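Local structure of diguanylate cyclase (3IGN) at residues G15-N18 / R19-E23. The protein probably condenses two molecules of GTP into the second messenger cyclic di-GMP through its GGDEF domain, the part of the longer protein described here. Numbering follows the deposited sequence.
Sequences GLLN and RGTWE
Asn18 OD1 takes two donors from Thr21. The backbone Thr21 N lies 2.9 Å from Asn18 OD1, almost straight out from the amide C=O (176° at the oxygen), while Thr21 OG1, 2.8 Å from Asn18 OD1, gives its hydrogen from a direction tilted 29° out of the amide plane. Asn18 folds forward over the start of the helix, its CG between the backbone N and the carbonyl carbon (chi1 53°). One residue further on, Trp22 N donates to Asn18 O at 2.9 Å in a nearly straight bond, the first i to i+4 bond of the helix. Asn18 is thus the N-cap of helix 19-36, where the short, weakly bonded edge strand about 17-18 of the GGDEF domain's central mixed sheet leads into that helix. Next to the capping bonds, Leu17 CD2 meets Thr21 CG2 at 3.7 Å, the two side chains crossing at about a right angle, and Leu17 CD1 lies at the edge of the Trp22 indole, near its plane. Trp22, with CG anti to its backbone N, carries its ring away from the strand onto Leu42, Met44 and Ile94 of the sheet, and its NE1 donates to Ser82 O. Within the first turn, the extended Arg19 chain brings Arg19 NE to 3.1 Å from Glu23 OE2, a salt bridge whose hydrogen bond is weak; Tyr144 OH binds the other carboxylate oxygen. Towards the N-terminus, Asn18 ND2 is hydrogen-bonded to Ser8 O, and the Asn18 backbone pairs with Met9.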
ATOM      1  N   GLY A  15      -7.983  -9.537  -4.835  1.00 40.98           N
ATOM      2  CA  GLY A  15      -9.322  -9.277  -4.334  1.00 41.06           C
ATOM      3  C   GLY A  15      -9.501  -7.826  -3.916  1.00 40.61           C
ATOM      4  O   GLY A  15     -10.607  -7.393  -3.582  1.00 41.76           O
ATOM      5  N   LEU A  16      -8.405  -7.074  -3.935  1.00 38.15           N
ATOM      6  CA  LEU A  16      -8.432  -5.661  -3.566  1.00 35.71           C
ATOM      7  C   LEU A  16      -8.991  -4.860  -4.732  1.00 35.88           C
ATOM      8  O   LEU A  16      -9.210  -5.404  -5.816  1.00 38.87           O
ATOM      9  CB  LEU A  16      -7.014  -5.171  -3.264  1.00 33.66           C
ATOM     10  CG  LEU A  16      -6.211  -5.922  -2.205  1.00 34.11           C
ATOM     11  CD1 LEU A  16      -4.804  -5.349  -2.140  1.00 35.52           C
ATOM     12  CD2 LEU A  16      -6.905  -5.811  -0.856  1.00 34.68           C
ATOM     13  N   LEU A  17      -9.218  -3.567  -4.516  1.00 34.27           N
ATOM     14  CA  LEU A  17      -9.714  -2.710  -5.582  1.00 34.57           C
ATOM     15  C   LEU A  17      -8.630  -2.649  -6.650  1.00 34.67           C
ATOM     16  O   LEU A  17      -7.451  -2.783  -6.334  1.00 35.30           O
ATOM     17  CB  LEU A  17      -9.981  -1.296  -5.052  1.00 34.27           C
ATOM     18  CG  LEU A  17     -11.224  -1.114  -4.181  1.00 35.16           C
ATOM     19  CD1 LEU A  17     -11.223   0.273  -3.568  1.00 36.73           C
ATOM     20  CD2 LEU A  17     -12.465  -1.330  -5.030  1.00 36.80           C
ATOM     21  N   ASN A  18      -9.014  -2.471  -7.911  1.00 33.25           N
ATOM     22  CA  ASN A  18      -8.010  -2.371  -8.960  1.00 34.70           C
ATOM     23  C   ASN A  18      -7.568  -0.915  -9.043  1.00 34.64           C
ATOM     24  O   ASN A  18      -8.208  -0.033  -8.470  1.00 34.35           O
ATOM     25  CB  ASN A  18      -8.552  -2.849 -10.317  1.00 36.10           C
ATOM     26  CG  ASN A  18      -9.847  -2.173 -10.707  1.00 38.50           C
ATOM     27  OD1 ASN A  18     -10.024  -0.972 -10.502  1.00 40.81           O
ATOM     28  ND2 ASN A  18     -10.760  -2.942 -11.300  1.00 40.56           N
ATOM     29  N   ARG A  19      -6.467  -0.667  -9.740  1.00 35.44           N
ATOM     30  CA  ARG A  19      -5.931   0.686  -9.864  1.00 36.02           C
ATOM     31  C   ARG A  19      -6.958   1.748 -10.248  1.00 33.02           C
ATOM     32  O   ARG A  19      -7.100   2.764  -9.563  1.00 32.94           O
ATOM     33  CB  ARG A  19      -4.787   0.703 -10.877  1.00 36.88           C
ATOM     34  CG  ARG A  19      -4.154   2.067 -11.059  1.00 38.55           C
ATOM     35  CD  ARG A  19      -3.013   2.006 -12.052  1.00 44.40           C
ATOM     36  NE  ARG A  19      -2.474   3.330 -12.350  1.00 50.09           N
ATOM     37  CZ  ARG A  19      -2.288   3.792 -13.581  1.00 54.39           C
ATOM     38  NH1 ARG A  19      -2.601   3.036 -14.624  1.00 56.92           N
ATOM     39  NH2 ARG A  19      -1.789   5.005 -13.773  1.00 54.97           N
ATOM     40  N   GLY A  20      -7.667   1.518 -11.346  1.00 31.53           N
ATOM     41  CA  GLY A  20      -8.658   2.479 -11.798  1.00 32.27           C
ATOM     42  C   GLY A  20      -9.682   2.869 -10.750  1.00 32.42           C
ATOM     43  O   GLY A  20      -9.947   4.053 -10.535  1.00 33.19           O
ATOM     44  N   THR A  21     -10.269   1.874 -10.097  1.00 29.54           N
ATOM     45  CA  THR A  21     -11.272   2.136  -9.075  1.00 30.79           C
ATOM     46  C   THR A  21     -10.656   2.789  -7.844  1.00 26.35           C
ATOM     47  O   THR A  21     -11.216   3.733  -7.287  1.00 27.48           O
ATOM     48  CB  THR A  21     -11.971   0.844  -8.628  1.00 32.21           C
ATOM     49  OG1 THR A  21     -12.482   0.158  -9.775  1.00 35.89           O
ATOM     50  CG2 THR A  21     -13.122   1.167  -7.688  1.00 32.62           C
ATOM     51  N   TRP A  22      -9.507   2.282  -7.417  1.00 26.38           N
ATOM     52  CA  TRP A  22      -8.857   2.837  -6.240  1.00 24.98           C
ATOM     53  C   TRP A  22      -8.532   4.307  -6.480  1.00 25.12           C
ATOM     54  O   TRP A  22      -8.778   5.133  -5.607  1.00 25.08           O
ATOM     55  CB  TRP A  22      -7.585   2.065  -5.905  1.00 23.95           C
ATOM     56  CG  TRP A  22      -6.937   2.496  -4.624  1.00 25.22           C
ATOM     57  CD1 TRP A  22      -7.373   2.247  -3.350  1.00 24.54           C
ATOM     58  CD2 TRP A  22      -5.736   3.265  -4.495  1.00 26.88           C
ATOM     59  NE1 TRP A  22      -6.511   2.815  -2.435  1.00 25.23           N
ATOM     60  CE2 TRP A  22      -5.500   3.447  -3.112  1.00 25.61           C
ATOM     61  CE3 TRP A  22      -4.835   3.820  -5.415  1.00 27.50           C
ATOM     62  CZ2 TRP A  22      -4.398   4.162  -2.627  1.00 23.91           C
ATOM     63  CZ3 TRP A  22      -3.734   4.533  -4.930  1.00 26.79           C
ATOM     64  CH2 TRP A  22      -3.528   4.695  -3.547  1.00 24.69           C
ATOM     65  N   GLU A  23      -8.011   4.641  -7.661  1.00 26.82           N
ATOM     66  CA  GLU A  23      -7.681   6.032  -7.965  1.00 26.53           C
ATOM     67  C   GLU A  23      -8.918   6.923  -7.939  1.00 25.67           C
ATOM     68  O   GLU A  23      -8.849   8.084  -7.530  1.00 25.87           O
ATOM     69  CB  GLU A  23      -6.983   6.153  -9.327  1.00 28.52           C
ATOM     70  CG  GLU A  23      -5.470   5.933  -9.251  1.00 29.93           C
ATOM     71  CD  GLU A  23      -4.747   6.253 -10.551  1.00 35.77           C
ATOM     72  OE1 GLU A  23      -5.277   7.044 -11.357  1.00 38.54           O
ATOM     73  OE2 GLU A  23      -3.636   5.721 -10.756  1.00 38.54           O
TER